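Local coordinates for ribose ABC transporter, substrate binding protein (Conexibacter woesei, PDB 4KQ9) that probably binds ribose or a related sugar outside the cell membrane and delivers it to an ABC transporter for uptake, at residues G109-F112 and A113-G116; M142-V145 and E146-E150; L231-R235 and A236-A240. The protein carries 1 engineered substitution. All blocks are in the same frame, centred on the assembly; numbering follows the deposited sequence. Where two conformers were deposited one is given.

Contact 1. Residues G109-F112 and A113-G116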
loop_
_atom_site.group_PDB
_atom_site.type_symbol
_atom_site.label_atom_id
_atom_site.label_comp_id
_atom_site.label_asym_id
_atom_site.label_seq_id
_atom_site.Cartn_x
_atom_site.Cartn_y
_atom_site.Cartn_z
ATOM N N GLY A 109 -8.546 -2.883 0.220
ATOM C CA GLY A 109 -7.155 -2.498 0.135
ATOM C C GLY A 109 -6.293 -3.605 -0.472
ATOM O O GLY A 109 -6.773 -4.677 -0.854
ATOM N N SER A 110 -5.033 -3.263 -0.746
ATOM C CA SER A 110 -4.181 -4.176 -1.504
ATOM C C SER A 110 -3.991 -5.490 -0.765
ATOM O O SER A 110 -4.055 -5.538 0.441
ATOM C CB SER A 110 -2.756 -3.582 -1.741
ATOM O OG SER A 110 -2.821 -2.355 -2.350
ATOM N N ASP A 111 -3.698 -6.521 -1.546
ATOM C CA ASP A 111 -3.242 -7.806 -1.061
ATOM C C ASP A 111 -1.717 -7.768 -1.003
ATOM O O ASP A 111 -1.039 -7.911 -2.040
ATOM C CB ASP A 111 -3.673 -8.855 -2.075
ATOM C CG ASP A 111 -3.248 -10.278 -1.689
ATOM O OD1 ASP A 111 -2.547 -10.469 -0.683
ATOM O OD2 ASP A 111 -3.641 -11.198 -2.446
ATOM N N PHE A 112 -1.210 -7.529 0.183
ATOM C CA PHE A 112 0.210 -7.301 0.389
ATOM C C PHE A 112 1.007 -8.574 0.002
ATOM O O PHE A 112 2.114 -8.441 -0.476
ATOM C CB PHE A 112 0.517 -6.910 1.819
ATOM C CG PHE A 112 -0.148 -5.632 2.312
ATOM C CD1 PHE A 112 -0.338 -4.539 1.496
ATOM C CD2 PHE A 112 -0.469 -5.509 3.691
ATOM C CE1 PHE A 112 -0.933 -3.376 1.966
ATOM C CE2 PHE A 112 -1.038 -4.335 4.181
ATOM C CZ PHE A 112 -1.279 -3.262 3.310
ATOM N N ALA A 113 0.412 -9.770 0.132
ATOM C CA ALA A 113 1.064 -11.057 -0.286
ATOM C C ALA A 113 1.224 -11.151 -1.746
ATOM O O ALA A 113 2.232 -11.634 -2.238
ATOM C CB ALA A 113 0.246 -12.241 0.217
ATOM N N GLU A 114 0.233 -10.636 -2.494
ATOM C CA GLU A 114 0.330 -10.529 -3.933
ATOM C C GLU A 114 1.450 -9.591 -4.385
ATOM O O GLU A 114 2.196 -9.929 -5.282
ATOM C CB GLU A 114 -0.968 -10.009 -4.521
ATOM C CG GLU A 114 -1.252 -10.594 -5.866
ATOM C CD GLU A 114 -1.275 -9.548 -6.945
ATOM O OE1 GLU A 114 -2.266 -8.780 -7.033
ATOM O OE2 GLU A 114 -0.306 -9.508 -7.726
ATOM N N ILE A 115 1.544 -8.431 -3.750
ATOM C CA ILE A 115 2.682 -7.511 -3.997
ATOM C C ILE A 115 4.039 -8.259 -3.885
ATOM O O ILE A 115 4.850 -8.138 -4.766
ATOM C CB ILE A 115 2.630 -6.321 -3.063
ATOM C CG1 ILE A 115 1.366 -5.495 -3.430
ATOM C CG2 ILE A 115 3.848 -5.430 -3.270
ATOM C CD1 ILE A 115 0.992 -4.436 -2.462
ATOM N N GLY A 116 4.245 -8.965 -2.812
ATOM C CA GLY A 116 5.464 -9.811 -2.567
ATOM C C GLY A 116 5.750 -10.857 -3.617
ATOM O O GLY A 116 6.889 -11.005 -4.057
#
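Asp111 OD1 accepts two backbone N-H groups at the start of helix 112-126, Ala113 N at 3.1 Å and Glu114 N at 3.3 Å, which identifies Asp111 as the N-cap. Both bonds are weak: the first is strongly bent, 125° at the hydrogen, and the second is straighter but long. With CG anti to the backbone N (chi1 180°), the carboxylate is carried alongside the first turn, where it would probably interact favourably with the positive end of the helix dipole. The other oxygen, Asp111 OD2, lies 3.6 Å from Glu114 CB, and the carboxylate planes of Asp111 and Glu114 stand 84° apart.

Behind the cap, the regular helical bonding begins with Ile115 N to Asp111 O, 3.1 Å long, the donor lying in the carbonyl plane; Gly116 N to Phe112 O follows. On the apolar side, Phe112 and Ile115 run side by side, and the Ile115 CD1 methyl sits at the ring edge, 4.2 Å from Phe112 CD1. That methyl also meets Ser110 CB at 3.9 Å, while Ser110 OG bonds to Gln245.

The chain here leaves strand 106-109 of one parallel sheet for a helix of the other lobe, an interdomain crossing of the periplasmic binding protein fold. A bound glycerol takes the N-H of Asp111. Over one face of the Phe112 ring, offset toward its rim, lies Ser110 O, 3.9 Å above the plane.

Contact 2. Residues M142-V145 and E146-E150; sequences MSFV and EEQGE
Met142, at the N-cap position of helix 143-159, accepts Glu146 N at its carbonyl O at 2.8 Å in a nearly straight bond (173° at the hydrogen). Two further backbone bonds, Glu147 N to Ser143 O and Gly149 N to Val145 O, continue the first turns.

Among the polar side chains, Ser143 OG and Glu147 OE2 approach to 2.7 Å. The glutamate, extended beyond CG, runs back along the helix, its CG 3.3 Å from Ser143 O. An alanine in place of Glu147 removes the carboxylate, and the Ser143 hydroxyl would probably be left to turn away from its present position. Glu146 CG lies 3.3 Å from Met142 O, and beyond it the bend at chi2 (-64°) turns the carboxylate to Gly141 N, from which it accepts, and to Tyr168 OH, which it also bonds.

At the ring, the amide end of Gln148 lies over one face of Phe144, the two planes 71° apart, and Gln148 CG rests 3.3 Å from Phe144 O.

The arrangement is the N-terminal turn of the helix in a beta-alpha-beta crossover, strand 132-136 to strand 162-167, in a lobe of the periplasmic binding protein fold.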
loop_
_atom_site.group_PDB
_atom_site.type_symbol
_atom_site.label_atom_id
_atom_site.label_comp_id
_atom_site.label_asym_id
_atom_site.label_seq_id
_atom_site.Cartn_x
_atom_site.Cartn_y
_atom_site.Cartn_z
HETATM N N MSE A 142 5.135 -5.190 11.138
HETATM C CA MSE A 142 4.169 -4.440 10.320
HETATM C C MSE A 142 3.633 -5.376 9.299
HETATM O O MSE A 142 4.394 -6.056 8.580
HETATM C CB MSE A 142 4.730 -3.224 9.592
HETATM C CG MSE A 142 4.898 -2.060 10.557
HETATM SE SE MSE A 142 5.031 -0.271 9.710
HETATM C CE MSE A 142 4.833 -0.704 7.781
ATOM N N SER A 143 2.316 -5.409 9.206
ATOM C CA SER A 143 1.633 -6.269 8.298
ATOM C C SER A 143 2.092 -6.047 6.844
ATOM O O SER A 143 2.258 -7.011 6.086
ATOM C CB SER A 143 0.129 -6.029 8.431
ATOM O OG SER A 143 -0.571 -6.885 7.530
ATOM N N PHE A 144 2.303 -4.789 6.464
ATOM C CA PHE A 144 2.721 -4.470 5.074
ATOM C C PHE A 144 4.067 -5.155 4.788
ATOM O O PHE A 144 4.227 -5.737 3.726
ATOM C CB PHE A 144 2.784 -2.974 4.867
ATOM C CG PHE A 144 3.504 -2.528 3.590
ATOM C CD1 PHE A 144 2.919 -2.709 2.338
ATOM C CD2 PHE A 144 4.757 -1.903 3.647
ATOM C CE1 PHE A 144 3.565 -2.267 1.160
ATOM C CE2 PHE A 144 5.399 -1.456 2.467
ATOM C CZ PHE A 144 4.795 -1.632 1.226
ATOM N N VAL A 145 4.958 -5.161 5.790
ATOM C CA VAL A 145 6.312 -5.731 5.709
ATOM C C VAL A 145 6.302 -7.227 5.747
ATOM O O VAL A 145 6.842 -7.921 4.838
ATOM C CB VAL A 145 7.203 -5.124 6.838
ATOM C CG1 VAL A 145 8.609 -5.672 6.838
ATOM C CG2 VAL A 145 7.288 -3.629 6.666
ATOM N N GLU A 146 5.621 -7.778 6.760
ATOM C CA GLU A 146 5.610 -9.211 6.969
ATOM C C GLU A 146 4.840 -9.990 5.960
ATOM O O GLU A 146 5.290 -11.033 5.489
ATOM C CB GLU A 146 5.101 -9.525 8.389
ATOM C CG GLU A 146 5.939 -8.877 9.468
ATOM C CD GLU A 146 7.391 -9.375 9.538
ATOM O OE1 GLU A 146 7.842 -10.255 8.697
ATOM O OE2 GLU A 146 8.107 -8.881 10.455
ATOM N N GLU A 147 3.681 -9.494 5.544
ATOM C CA GLU A 147 2.904 -10.264 4.596
ATOM C C GLU A 147 3.548 -10.299 3.239
ATOM O O GLU A 147 3.587 -11.371 2.587
ATOM C CB GLU A 147 1.508 -9.691 4.420
ATOM C CG GLU A 147 0.634 -9.802 5.649
ATOM C CD GLU A 147 -0.806 -9.331 5.378
ATOM O OE1 GLU A 147 -1.179 -9.162 4.174
ATOM O OE2 GLU A 147 -1.561 -9.145 6.379
ATOM N N GLN A 148 4.044 -9.147 2.772
ATOM C CA GLN A 148 4.753 -9.180 1.488
ATOM C C GLN A 148 6.032 -10.047 1.550
ATOM O O GLN A 148 6.358 -10.750 0.579
ATOM C CB GLN A 148 5.018 -7.787 0.952
ATOM C CG GLN A 148 6.175 -7.064 1.485
ATOM C CD GLN A 148 6.344 -5.745 0.747
ATOM O OE1 GLN A 148 6.044 -4.675 1.276
ATOM N NE2 GLN A 148 6.791 -5.825 -0.482
ATOM N N GLY A 149 6.707 -10.014 2.674
ATOM C CA GLY A 149 7.983 -10.721 2.851
ATOM C C GLY A 149 7.811 -12.224 2.877
ATOM O O GLY A 149 8.597 -12.956 2.267
ATOM N N GLU A 150 6.792 -12.718 3.573
ATOM C CA GLU A 150 6.561 -14.148 3.571
ATOM C C GLU A 150 6.119 -14.601 2.181
ATOM O O GLU A 150 6.589 -15.607 1.663
ATOM C CB GLU A 150 5.628 -14.590 4.700
ATOM C CG GLU A 150 5.734 -16.106 4.943
ATOM C CD GLU A 150 7.193 -16.659 5.066
ATOM O OE1 GLU A 150 7.498 -17.680 4.369
ATOM O OE2 GLU A 150 8.042 -16.090 5.840
#

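Contact 3. Residues L231-R235 and A236-A240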
loop_
_atom_site.group_PDB
_atom_site.type_symbol
_atom_site.label_atom_id
_atom_site.label_comp_id
_atom_site.label_asym_id
_atom_site.label_seq_id
_atom_site.Cartn_x
_atom_site.Cartn_y
_atom_site.Cartn_z
ATOM N N LEU A 231 9.531 6.134 -9.972
ATOM C CA LEU A 231 9.193 6.093 -11.376
ATOM C C LEU A 231 10.385 6.610 -12.187
ATOM O O LEU A 231 10.745 6.017 -13.169
ATOM C CB LEU A 231 7.977 6.922 -11.577
ATOM C CG LEU A 231 6.693 6.364 -10.976
ATOM C CD1 LEU A 231 5.622 7.455 -10.992
ATOM C CD2 LEU A 231 6.264 5.100 -11.660
ATOM N N ALA A 232 11.050 7.651 -11.711
ATOM C CA ALA A 232 12.225 8.180 -12.428
ATOM C C ALA A 232 13.383 7.180 -12.426
ATOM O O ALA A 232 14.036 6.910 -13.442
ATOM C CB ALA A 232 12.614 9.460 -11.773
ATOM N N ALA A 233 13.602 6.550 -11.298
ATOM C CA ALA A 233 14.661 5.509 -11.227
ATOM C C ALA A 233 14.396 4.305 -12.121
ATOM O O ALA A 233 15.306 3.749 -12.766
ATOM C CB ALA A 233 14.920 5.114 -9.766
ATOM N N VAL A 234 13.124 3.892 -12.187
ATOM C CA VAL A 234 12.751 2.821 -13.048
ATOM C C VAL A 234 12.975 3.253 -14.500
ATOM O O VAL A 234 13.515 2.465 -15.253
ATOM C CB VAL A 234 11.302 2.370 -12.851
ATOM C CG1 VAL A 234 10.924 1.369 -13.935
ATOM C CG2 VAL A 234 11.179 1.648 -11.509
ATOM N N ARG A 235 12.568 4.480 -14.835
ATOM C CA ARG A 235 12.787 4.995 -16.188
ATOM C C ARG A 235 14.289 5.015 -16.476
ATOM O O ARG A 235 14.699 4.527 -17.532
ATOM C CB ARG A 235 12.217 6.389 -16.410
ATOM C CG ARG A 235 10.759 6.378 -16.716
ATOM C CD ARG A 235 10.127 7.721 -17.114
ATOM N NE ARG A 235 10.243 8.637 -15.989
ATOM C CZ ARG A 235 9.260 9.060 -15.203
ATOM N NH1 ARG A 235 7.998 8.678 -15.397
ATOM N NH2 ARG A 235 9.548 9.895 -14.187
ATOM N N ALA A 236 15.078 5.553 -15.556
ATOM C CA ALA A 236 16.554 5.564 -15.744
ATOM C C ALA A 236 17.245 4.194 -15.745
ATOM O O ALA A 236 18.384 4.082 -16.158
ATOM C CB ALA A 236 17.214 6.423 -14.706
ATOM N N GLY A 237 16.600 3.140 -15.300
ATOM C CA GLY A 237 17.293 1.825 -15.248
ATOM C C GLY A 237 18.075 1.587 -13.933
ATOM O O GLY A 237 18.799 0.574 -13.787
ATOM N N THR A 238 17.983 2.486 -12.961
ATOM C CA THR A 238 18.715 2.259 -11.712
ATOM C C THR A 238 17.852 1.395 -10.770
ATOM O O THR A 238 18.405 0.705 -9.929
ATOM C CB THR A 238 19.062 3.537 -10.985
ATOM O OG1 THR A 238 17.893 4.342 -10.866
ATOM C CG2 THR A 238 20.162 4.383 -11.728
HETATM N N MSE A 239 16.517 1.421 -10.933
HETATM C CA MSE A 239 15.592 0.475 -10.251
HETATM C C MSE A 239 14.965 -0.373 -11.308
HETATM O O MSE A 239 14.745 0.123 -12.433
HETATM C CB MSE A 239 14.486 1.223 -9.553
HETATM C CG MSE A 239 14.978 1.758 -8.218
HETATM SE SE MSE A 239 13.475 2.498 -7.158
HETATM C CE MSE A 239 12.136 1.274 -7.601
ATOM N N ALA A 240 14.661 -1.633 -11.016
ATOM C CA ALA A 240 14.055 -2.544 -12.019
ATOM C C ALA A 240 12.538 -2.531 -12.010
ATOM O O ALA A 240 11.936 -2.681 -13.068
ATOM C CB ALA A 240 14.541 -3.972 -11.834
#
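Ala233 O is the shared acceptor where helix 228-236 ends, taking Thr238 N at 3.0 Å and Met239 N at 3.2 Å. Both donors come from the same face of the carbonyl plane. Thr238 N is tilted 21° from it, whereas Met239 N stands well above, off the lone pairs, although its N-H points almost straight at the oxygen. The methyl of Ala233 is met by Met239 CG at 3.7 Å, and Thr238 OG1 comes to 3.3 Å from Ala233 CB. Met239, modelled as selenomethionine, crosses Val234 at about a right angle, its CB 3.9 Å from Val234 CG2. The bend at chi3 (37°) turns the end of the chain back, so that the CE methyl also touches that branch. Val234 CA points its hydrogen at Met239 O, 3.4 Å away and nearly straight at the hydrogen.

The Thr238 N to Ala233 O bond belongs to a Schellman motif. Gly237 has positive phi (88°); its N bonds Val234 O at 3.2 Å, inside that wider bond. At these backbone angles a CB on Gly237 would be jammed against Ala236 O. One residue before Ala233, Ala232 O still accepts Ala236 N in a regular helical bond of 2.7 Å.

Further out, Thr281 OG1 is a second partner of Val234 O, and Leu203 and Ile206 of helix 199-211 pack against Met239. Beyond the turn, Ala240 makes a backbone hydrogen bond with Val221 of strand 220-222. Back on the helix, Arg235 lies against Ile284 and Asp285 of helix 284-289, one face of its guanidinium over Leu231 O.

Contacts 1 and 2 are two helix starts packed together, their centres 9 Å apart. The rings of Phe112 and Phe144 meet edge-to-face. Separate packing contacts bring Phe112 CD2 to 3.6 Å from Phe144 CA and Phe112 O to 3.3 Å from Gln148 CB. The side chains of Glu114 and Phe144 each come within about 3 Å of a bound glycerol; such molecules probably come from the crystallisation liquor, but their positions are consistent with the sugar cleft between the lobes. Contact 3 is a helix end, touching neither: its centre is 22 Å from that of contact 1 and 24 Å from that of contact 2, with nearest atoms about 12 Å and 11 Å away.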